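Local atomic coordinates of BIFUNCTIONAL PROTEIN Proline utilization A (PutA) (Corynebacterium freiburgense, PDB entry 5UX5), a protein that catalyses both steps of proline catabolism, oxidising proline to pyrroline-5-carboxylate with FAD and then glutamate semialdehyde to glutamate with NAD+. Residues F330-D335 with A449-V454; T783-L788 with D807-G812; L974-V979 with G998-K1003. All coordinates share one frame; numbering follows the deposited sequence.

Contact 1: F330-D335 with A449-V454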
loop_
_atom_site.group_PDB
_atom_site.type_symbol
_atom_site.label_atom_id
_atom_site.label_comp_id
_atom_site.label_asym_id
_atom_site.label_seq_id
_atom_site.Cartn_x
_atom_site.Cartn_y
_atom_site.Cartn_z
ATOM N N PHE A 330 9.717 16.698 -25.266
ATOM C CA PHE A 330 8.731 17.685 -25.677
ATOM C C PHE A 330 9.049 18.184 -27.082
ATOM O O PHE A 330 8.159 18.302 -27.928
ATOM C CB PHE A 330 8.708 18.826 -24.660
ATOM C CG PHE A 330 7.458 19.657 -24.670
ATOM C CD1 PHE A 330 6.334 19.251 -23.978
ATOM C CD2 PHE A 330 7.409 20.865 -25.363
ATOM C CE1 PHE A 330 5.185 20.047 -23.975
ATOM C CE2 PHE A 330 6.273 21.651 -25.361
ATOM C CZ PHE A 330 5.170 21.246 -24.662
ATOM N N LEU A 331 10.328 18.434 -27.366
ATOM C CA LEU A 331 10.708 18.844 -28.712
ATOM C C LEU A 331 10.590 17.694 -29.702
ATOM O O LEU A 331 10.240 17.917 -30.864
ATOM C CB LEU A 331 12.123 19.409 -28.714
ATOM C CG LEU A 331 12.382 20.681 -27.905
ATOM C CD1 LEU A 331 13.864 20.852 -27.728
ATOM C CD2 LEU A 331 11.894 21.866 -28.654
ATOM N N ARG A 332 10.896 16.460 -29.282
ATOM C CA ARG A 332 10.765 15.338 -30.215
ATOM C C ARG A 332 9.312 15.119 -30.620
ATOM O O ARG A 332 9.015 14.899 -31.801
ATOM C CB ARG A 332 11.343 14.051 -29.634
ATOM C CG ARG A 332 11.174 12.845 -30.567
ATOM C CD ARG A 332 11.866 11.575 -30.051
ATOM N NE ARG A 332 11.419 11.246 -28.696
ATOM C CZ ARG A 332 11.763 10.158 -28.003
ATOM N NH1 ARG A 332 12.574 9.255 -28.516
ATOM N NH2 ARG A 332 11.297 9.980 -26.775
ATOM N N MET A 333 8.390 15.178 -29.663
ATOM C CA MET A 333 7.001 14.927 -30.010
ATOM C C MET A 333 6.437 16.036 -30.886
ATOM O O MET A 333 5.691 15.770 -31.834
ATOM C CB MET A 333 6.161 14.734 -28.753
ATOM C CG MET A 333 6.611 13.542 -27.933
ATOM S SD MET A 333 5.324 12.890 -26.850
ATOM C CE MET A 333 4.988 14.308 -25.858
ATOM N N MET A 334 6.794 17.278 -30.585
ATOM C CA MET A 334 6.427 18.406 -31.430
ATOM C C MET A 334 6.946 18.209 -32.851
ATOM O O MET A 334 6.193 18.297 -33.832
ATOM C CB MET A 334 7.009 19.661 -30.797
ATOM C CG MET A 334 6.725 20.946 -31.417
ATOM S SD MET A 334 7.671 22.076 -30.400
ATOM C CE MET A 334 9.292 21.579 -30.881
ATOM N N ASP A 335 8.237 17.900 -32.961
ATOM C CA ASP A 335 8.899 17.677 -34.236
ATOM C C ASP A 335 8.158 16.657 -35.090
ATOM O O ASP A 335 7.982 16.847 -36.298
ATOM C CB ASP A 335 10.311 17.180 -33.924
ATOM C CG ASP A 335 11.292 17.421 -35.032
ATOM O OD1 ASP A 335 10.981 17.120 -36.209
ATOM O OD2 ASP A 335 12.400 17.888 -34.688
ATOM N N ALA A 449 19.547 19.080 -29.196
ATOM C CA ALA A 449 20.489 18.025 -29.555
ATOM C C ALA A 449 20.066 16.650 -29.023
ATOM O O ALA A 449 20.330 15.633 -29.677
ATOM C CB ALA A 449 21.885 18.386 -29.049
ATOM N N GLN A 450 19.428 16.583 -27.843
ATOM C CA GLN A 450 19.063 15.282 -27.295
ATOM C C GLN A 450 17.715 14.772 -27.788
ATOM O O GLN A 450 17.396 13.602 -27.556
ATOM C CB GLN A 450 19.050 15.330 -25.764
ATOM C CG GLN A 450 20.406 15.610 -25.164
ATOM C CD GLN A 450 21.495 14.669 -25.690
ATOM O OE1 GLN A 450 21.336 13.444 -25.697
ATOM N NE2 GLN A 450 22.606 15.251 -26.139
ATOM N N ARG A 451 16.961 15.607 -28.502
ATOM C CA ARG A 451 15.604 15.310 -28.961
ATOM C C ARG A 451 15.391 13.881 -29.461
ATOM O O ARG A 451 14.443 13.213 -29.055
ATOM C CB ARG A 451 15.280 16.328 -30.057
ATOM C CG ARG A 451 14.242 15.935 -31.063
ATOM C CD ARG A 451 14.165 16.997 -32.145
ATOM N NE ARG A 451 15.473 17.608 -32.344
ATOM C CZ ARG A 451 15.909 18.101 -33.500
ATOM N NH1 ARG A 451 15.145 18.074 -34.582
ATOM N NH2 ARG A 451 17.119 18.625 -33.561
ATOM N N TRP A 452 16.259 13.381 -30.338
ATOM C CA TRP A 452 16.058 12.047 -30.904
ATOM C C TRP A 452 16.735 10.945 -30.106
ATOM O O TRP A 452 16.512 9.765 -30.388
ATOM C CB TRP A 452 16.583 12.000 -32.344
ATOM C CG TRP A 452 16.061 13.109 -33.223
ATOM C CD1 TRP A 452 16.781 14.131 -33.777
ATOM C CD2 TRP A 452 14.704 13.301 -33.650
ATOM N NE1 TRP A 452 15.959 14.947 -34.510
ATOM C CE2 TRP A 452 14.679 14.459 -34.447
ATOM C CE3 TRP A 452 13.513 12.607 -33.434
ATOM C CZ2 TRP A 452 13.504 14.936 -35.026
ATOM C CZ3 TRP A 452 12.364 13.079 -34.004
ATOM C CH2 TRP A 452 12.362 14.231 -34.797
ATOM N N LYS A 453 17.556 11.304 -29.129
ATOM C CA LYS A 453 18.384 10.351 -28.413
ATOM C C LYS A 453 17.777 9.889 -27.092
ATOM O O LYS A 453 18.159 8.830 -26.593
ATOM C CB LYS A 453 19.766 10.978 -28.193
ATOM C CG LYS A 453 20.340 11.587 -29.500
ATOM C CD LYS A 453 21.733 12.192 -29.351
ATOM C CE LYS A 453 22.508 12.048 -30.636
ATOM N NZ LYS A 453 23.876 11.464 -30.441
ATOM N N VAL A 454 16.815 10.631 -26.545
ATOM C CA VAL A 454 16.168 10.250 -25.294
ATOM C C VAL A 454 15.392 8.951 -25.472
ATOM O O VAL A 454 15.018 8.557 -26.581
ATOM C CB VAL A 454 15.248 11.377 -24.812
ATOM C CG1 VAL A 454 16.094 12.568 -24.372
ATOM C CG2 VAL A 454 14.252 11.741 -25.901
#
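Two arginines, one from each segment, fix the chain leaving helix 438-450 against the side of helix 323-337. R332 starts with CG anti to its backbone N (chi1 178°), stays extended to CD and then bends at chi3 (55°). Its methylene part thereby runs across the backbone of R451, with R332 CD 3.2 Å from R451 O, while R332 CG lies 3.6 Å from W452 CZ3. Beyond the bend the guanidinium slides past V454, whose CG2 sits over the centre of one face, 3.5 Å from R332 NH2. The same NH2 hydrogen-bonds to N329 OD1 and A455 O, which fixes the rotation of the group.

R451 also has CG anti to its N and also bends at chi3, but reaches the other way. Its NH1 gives a hydrogen bond, part of a salt bridge, to D335 OD2 (2.8 Å, 149° at the hydrogen), which is met nearly along its C-O axis close to the guanidinium plane. NH2 of R451 turns to E18. The W452 indole lies with one face over R451 CG, and D335 OD1 lies in plane at its benzo edge, 3.5 Å from W452 CH2. That oxygen is gripped in turn by R339, R367 and N14, so the carboxylate serves several cations at once.

Helix 323-337 immediately precedes strand 345-350 of the proline dehydrogenase barrel. Around the contact L331 meets helices 354-367, 16-31 and 438-450, and R451 and D335 both touch L17 of the N-terminal helix 16-31.

Contact 2: T783-L788 with D807-G812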
loop_
_atom_site.group_PDB
_atom_site.type_symbol
_atom_site.label_atom_id
_atom_site.label_comp_id
_atom_site.label_asym_id
_atom_site.label_seq_id
_atom_site.Cartn_x
_atom_site.Cartn_y
_atom_site.Cartn_z
ATOM N N THR A 783 -27.830 -0.682 20.700
ATOM C CA THR A 783 -28.670 0.453 21.058
ATOM C C THR A 783 -28.009 1.774 20.695
ATOM O O THR A 783 -26.794 1.940 20.819
ATOM C CB THR A 783 -28.989 0.393 22.558
ATOM O OG1 THR A 783 -29.030 -0.978 22.953
ATOM C CG2 THR A 783 -30.354 0.999 22.865
ATOM N N GLY A 784 -28.826 2.712 20.216
ATOM C CA GLY A 784 -28.369 4.023 19.800
ATOM C C GLY A 784 -27.667 4.076 18.464
ATOM O O GLY A 784 -27.509 5.178 17.911
ATOM N N GLU A 785 -27.311 2.928 17.889
ATOM C CA GLU A 785 -26.555 2.842 16.647
ATOM C C GLU A 785 -27.499 2.879 15.442
ATOM O O GLU A 785 -28.706 2.662 15.557
ATOM C CB GLU A 785 -25.713 1.561 16.646
ATOM C CG GLU A 785 -24.750 1.485 17.860
ATOM C CD GLU A 785 -23.866 0.242 17.884
ATOM O OE1 GLU A 785 -24.223 -0.760 17.217
ATOM O OE2 GLU A 785 -22.796 0.278 18.555
ATOM N N SER A 786 -26.937 3.195 14.280
ATOM C CA SER A 786 -27.694 3.179 13.036
ATOM C C SER A 786 -26.762 2.734 11.914
ATOM O O SER A 786 -25.542 2.863 12.019
ATOM C CB SER A 786 -28.320 4.548 12.743
ATOM O OG SER A 786 -27.385 5.572 13.033
ATOM N N TRP A 787 -27.345 2.175 10.849
ATOM C CA TRP A 787 -26.587 1.857 9.643
ATOM C C TRP A 787 -26.510 3.100 8.764
ATOM O O TRP A 787 -27.540 3.578 8.283
ATOM C CB TRP A 787 -27.227 0.722 8.840
ATOM C CG TRP A 787 -27.071 -0.662 9.375
ATOM C CD1 TRP A 787 -28.071 -1.512 9.732
ATOM C CD2 TRP A 787 -25.844 -1.382 9.587
ATOM N NE1 TRP A 787 -27.550 -2.713 10.173
ATOM C CE2 TRP A 787 -26.189 -2.659 10.094
ATOM C CE3 TRP A 787 -24.490 -1.068 9.413
ATOM C CZ2 TRP A 787 -25.236 -3.616 10.421
ATOM C CZ3 TRP A 787 -23.534 -2.025 9.744
ATOM C CH2 TRP A 787 -23.911 -3.281 10.245
ATOM N N LEU A 788 -25.292 3.617 8.556
ATOM C CA LEU A 788 -25.070 4.597 7.491
ATOM C C LEU A 788 -25.067 3.915 6.132
ATOM O O LEU A 788 -25.494 4.499 5.130
ATOM C CB LEU A 788 -23.745 5.335 7.692
ATOM C CG LEU A 788 -23.635 6.249 8.900
ATOM C CD1 LEU A 788 -22.274 6.911 8.895
ATOM C CD2 LEU A 788 -24.765 7.258 8.882
ATOM N N ASP A 807 -22.812 3.624 12.821
ATOM C CA ASP A 807 -22.550 4.921 13.427
ATOM C C ASP A 807 -22.887 4.882 14.924
ATOM O O ASP A 807 -23.776 4.139 15.367
ATOM C CB ASP A 807 -23.368 5.990 12.675
ATOM C CG ASP A 807 -22.850 7.399 12.857
ATOM O OD1 ASP A 807 -21.752 7.590 13.420
ATOM O OD2 ASP A 807 -23.534 8.324 12.361
ATOM N N ASN A 808 -22.175 5.705 15.702
ATOM C CA ASN A 808 -22.416 5.865 17.141
ATOM C C ASN A 808 -22.095 4.587 17.928
ATOM O O ASN A 808 -22.775 4.245 18.898
ATOM C CB ASN A 808 -23.853 6.329 17.390
ATOM C CG ASN A 808 -24.117 7.706 16.815
ATOM O OD1 ASN A 808 -23.314 8.627 16.976
ATOM N ND2 ASN A 808 -25.213 7.838 16.083
ATOM N N VAL A 809 -21.055 3.873 17.505
ATOM C CA VAL A 809 -20.572 2.718 18.256
ATOM C C VAL A 809 -19.959 3.219 19.557
ATOM O O VAL A 809 -19.026 4.030 19.546
ATOM C CB VAL A 809 -19.559 1.918 17.422
ATOM C CG1 VAL A 809 -18.815 0.936 18.280
ATOM C CG2 VAL A 809 -20.270 1.184 16.309
ATOM N N ARG A 810 -20.511 2.728 20.738
ATOM C CA ARG A 810 -20.071 3.359 21.977
ATOM C C ARG A 810 -18.986 2.530 22.661
ATOM O O ARG A 810 -18.925 1.312 22.470
ATOM C CB ARG A 810 -21.261 3.545 22.923
ATOM C CG ARG A 810 -22.323 4.555 22.469
ATOM C CD ARG A 810 -21.757 5.974 22.384
ATOM N NE ARG A 810 -21.062 6.394 23.606
ATOM C CZ ARG A 810 -20.517 7.599 23.784
ATOM N NH1 ARG A 810 -20.583 8.513 22.815
ATOM N NH2 ARG A 810 -19.910 7.895 24.930
ATOM N N PRO A 811 -18.128 3.146 23.487
ATOM C CA PRO A 811 -17.053 2.386 24.152
ATOM C C PRO A 811 -17.595 1.323 25.096
ATOM O O PRO A 811 -18.386 1.608 25.997
ATOM C CB PRO A 811 -16.292 3.466 24.930
ATOM C CG PRO A 811 -17.305 4.530 25.177
ATOM C CD PRO A 811 -18.134 4.558 23.914
ATOM N N GLY A 812 -17.116 0.093 24.923
ATOM C CA GLY A 812 -17.567 -1.013 25.728
ATOM C C GLY A 812 -18.774 -1.721 25.175
ATOM O O GLY A 812 -19.164 -2.765 25.720
#
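Backbone bonding carries the pairing of S786 with D807, an antiparallel hydrogen-bonded pair. D807 N donates to S786 O at 2.9 Å (162° at the hydrogen), nearly along the C=O axis. The return bond, from S786 N to D807 O, is weak at 3.5 Å. D807 O is approached as well by the CA of E785, 3.3 Å away, through a CA-H...O contact.

Van der Waals contacts lie to either end of this pair, several of them made by oxygens. On the face shared by S786 and D807, the CB of D807 rests 3.8 Å from L788 CG, with the carboxylate OD2 lying along the two methyls of the leucine. L788 has CG anti to its carbonyl carbon, and its side chain also reaches I827 and helix 740-750. At the other end E785 extends fully beyond CG; its CG lies 3.5 Å from N808 O and its tip crosses V809 obliquely: OE2 stands 3.3 Å from V809 CA and 3.5 Å from V809 CG2.

The polar partners of E785 OE1 and D807 OD1 lie outside the two segments, apart from one weak bond. E785 OE1 forms a salt bridge with R806 and accepts a hydrogen bond from E782 N, which would steady the carboxylate beside V809. D807 has CG anti to its N (chi1 -160°); its OD1 accepts from H829 and, weakly, from the N of N808. N808 has positive phi (66°), and regular pairing between the segments stops there.

The short strand 786-787 thus adds an antiparallel partner to strand 804-807, which pairs in parallel with strand 824-830 in the aldehyde dehydrogenase region.

Contact 3: L974-V979 with G998-K1003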
loop_
_atom_site.group_PDB
_atom_site.type_symbol
_atom_site.label_atom_id
_atom_site.label_comp_id
_atom_site.label_asym_id
_atom_site.label_seq_id
_atom_site.Cartn_x
_atom_site.Cartn_y
_atom_site.Cartn_z
ATOM N N LEU A 974 8.126 -3.256 28.453
ATOM C CA LEU A 974 7.094 -4.074 29.091
ATOM C C LEU A 974 6.830 -3.552 30.498
ATOM O O LEU A 974 7.760 -3.402 31.282
ATOM C CB LEU A 974 7.527 -5.526 29.149
ATOM C CG LEU A 974 6.589 -6.520 29.831
ATOM C CD1 LEU A 974 5.525 -6.947 28.863
ATOM C CD2 LEU A 974 7.356 -7.743 30.368
ATOM N N GLU A 975 5.566 -3.259 30.809
ATOM C CA GLU A 975 5.214 -2.598 32.071
ATOM C C GLU A 975 5.437 -3.493 33.289
ATOM O O GLU A 975 6.029 -3.061 34.285
ATOM C CB GLU A 975 3.766 -2.123 32.028
ATOM C CG GLU A 975 3.476 -1.157 30.878
ATOM C CD GLU A 975 2.014 -0.740 30.830
ATOM O OE1 GLU A 975 1.363 -0.718 31.911
ATOM O OE2 GLU A 975 1.525 -0.443 29.713
ATOM N N THR A 976 4.953 -4.732 33.242
ATOM C CA THR A 976 4.989 -5.629 34.384
ATOM C C THR A 976 5.472 -6.999 33.950
ATOM O O THR A 976 4.926 -7.580 33.003
ATOM C CB THR A 976 3.602 -5.779 35.022
ATOM O OG1 THR A 976 3.077 -4.495 35.400
ATOM C CG2 THR A 976 3.711 -6.653 36.248
ATOM N N LEU A 977 6.443 -7.535 34.693
ATOM C CA LEU A 977 6.936 -8.896 34.534
ATOM C C LEU A 977 6.722 -9.681 35.827
ATOM O O LEU A 977 7.036 -9.197 36.914
ATOM C CB LEU A 977 8.415 -8.915 34.125
ATOM C CG LEU A 977 8.980 -10.321 33.888
ATOM C CD1 LEU A 977 8.264 -10.963 32.748
ATOM C CD2 LEU A 977 10.449 -10.294 33.575
ATOM N N TYR A 978 6.134 -10.863 35.710
ATOM C CA TYR A 978 5.930 -11.756 36.839
ATOM C C TYR A 978 7.094 -12.733 36.954
ATOM O O TYR A 978 7.621 -13.215 35.944
ATOM C CB TYR A 978 4.603 -12.514 36.695
ATOM C CG TYR A 978 3.405 -11.623 36.945
ATOM C CD1 TYR A 978 2.950 -11.398 38.243
ATOM C CD2 TYR A 978 2.723 -11.006 35.890
ATOM C CE1 TYR A 978 1.874 -10.584 38.496
ATOM C CE2 TYR A 978 1.614 -10.176 36.131
ATOM C CZ TYR A 978 1.193 -9.972 37.441
ATOM O OH TYR A 978 0.102 -9.165 37.719
ATOM N N VAL A 979 7.501 -13.017 38.190
ATOM C CA VAL A 979 8.674 -13.843 38.456
ATOM C C VAL A 979 8.259 -15.020 39.328
ATOM O O VAL A 979 7.621 -14.830 40.369
ATOM C CB VAL A 979 9.796 -13.030 39.130
ATOM C CG1 VAL A 979 11.047 -13.875 39.302
ATOM C CG2 VAL A 979 10.087 -11.778 38.343
ATOM N N GLY A 998 12.478 0.107 33.010
ATOM C CA GLY A 998 11.375 0.619 33.796
ATOM C C GLY A 998 10.301 -0.389 34.163
ATOM O O GLY A 998 9.291 0.002 34.755
ATOM N N THR A 999 10.481 -1.661 33.824
ATOM C CA THR A 999 9.495 -2.686 34.120
ATOM C C THR A 999 9.361 -2.883 35.627
ATOM O O THR A 999 10.297 -2.653 36.396
ATOM C CB THR A 999 9.912 -4.007 33.476
ATOM O OG1 THR A 999 10.046 -3.829 32.068
ATOM C CG2 THR A 999 8.915 -5.084 33.742
ATOM N N GLU A 1000 8.160 -3.259 36.044
ATOM C CA GLU A 1000 7.858 -3.625 37.416
ATOM C C GLU A 1000 7.952 -5.133 37.518
ATOM O O GLU A 1000 7.424 -5.839 36.658
ATOM C CB GLU A 1000 6.468 -3.141 37.806
ATOM C CG GLU A 1000 6.046 -3.456 39.217
ATOM C CD GLU A 1000 4.541 -3.300 39.459
ATOM O OE1 GLU A 1000 4.152 -3.247 40.644
ATOM O OE2 GLU A 1000 3.749 -3.235 38.489
ATOM N N LEU A 1001 8.703 -5.619 38.505
ATOM C CA LEU A 1001 8.760 -7.041 38.823
ATOM C C LEU A 1001 7.716 -7.353 39.893
ATOM O O LEU A 1001 7.593 -6.611 40.872
ATOM C CB LEU A 1001 10.148 -7.419 39.309
ATOM C CG LEU A 1001 11.219 -7.086 38.301
ATOM C CD1 LEU A 1001 12.589 -7.385 38.846
ATOM C CD2 LEU A 1001 10.973 -7.916 37.113
ATOM N N ARG A 1002 6.933 -8.411 39.680
ATOM C CA ARG A 1002 5.974 -8.903 40.668
ATOM C C ARG A 1002 6.258 -10.371 40.933
ATOM O O ARG A 1002 6.241 -11.178 39.995
ATOM C CB ARG A 1002 4.522 -8.732 40.210
ATOM C CG ARG A 1002 4.010 -7.340 40.248
ATOM C CD ARG A 1002 2.535 -7.315 39.902
ATOM N NE ARG A 1002 2.105 -5.993 39.452
ATOM C CZ ARG A 1002 1.035 -5.780 38.695
ATOM N NH1 ARG A 1002 0.295 -6.811 38.313
ATOM N NH2 ARG A 1002 0.707 -4.549 38.313
ATOM N N LYS A 1003 6.555 -10.704 42.198
ATOM C CA LYS A 1003 6.735 -12.094 42.597
ATOM C C LYS A 1003 5.387 -12.799 42.591
ATOM O O LYS A 1003 4.359 -12.194 42.890
ATOM C CB LYS A 1003 7.394 -12.195 43.975
ATOM C CG LYS A 1003 8.894 -12.549 43.900
ATOM C CD LYS A 1003 9.584 -12.412 45.248
ATOM C CE LYS A 1003 11.099 -12.567 45.133
ATOM N NZ LYS A 1003 11.519 -13.948 44.734
#
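Strand 976-979 and strand 1000-1003 are the two parallel strands of a beta-alpha-beta crossover whose connection is helix 984-997, consistent with a Rossmann-like fold in the C-terminal domain. Their directions differ by 30°, and the bonds alternate along the ladder: L977 N gives to E1000 O at 2.8 Å and a nearly straight 173°, R1002 N gives to L977 O, and V979 N gives to R1002 O.

On the face bearing T976, Y978, E1000 and R1002, the arginine side chain lies alongside the tyrosine, both pointing the same way. R1002 has CG anti to its carbonyl carbon and is extended from CG to NE. Its CB touches Y978 CE1 and CD1, each at 3.7 Å. CG approaches T976 CG2, and CD lies 3.6 Å from Y978 CE1. NE and CZ come under the methyl CG2 of T976, which sits over one face of the guanidinium, and NE also gives a weak bond to E1000 OE2. At the tip, R1002 NH1 donates to Y978 OH at 2.4 Å, with that oxygen close to the guanidinium plane, although ring and guanidinium are 78° apart. R1002 NH2 points to E1000 OE2, 3.3 Å away, in a weak bond that completes a salt bridge. The same carboxylate oxygen accepts weakly from T976 OG1, so one glutamate serves both neighbours.

On the other face L977, V979 and L1001 make apolar contacts, and K1003 at its end has a cation-pi contact with F987. CD2 of L1001 lies 4.1 Å from L977 CB and equally far from V979 CG2, while helix 984-997 packs on L1001 and V979. Just ahead of the ladder, T999 OG1 donates to L974 O in the carbonyl plane, at 2.5 Å.

In the fold
Following the chain from the N terminus, contact 1 comes first: it closes a loop of 113 residues, spanning the later strands and helices of the proline dehydrogenase barrel and bringing the end of helix 438-450 and the residues beyond it back onto helix 323-337. In the aldehyde dehydrogenase region contact 2 closes 18 residues, pairing strand 786-787 with the end of strand 804-807. Contact 3, of similar span, closes in the C-terminal part around helix 984-997. All three are in series; none nests in or crosses another. Contact 1 lies across the chain's centre from both others, about 61 Å from contact 2 and about 69 Å from contact 3 between centres; contacts 2 and 3 are about 37 Å apart between centres.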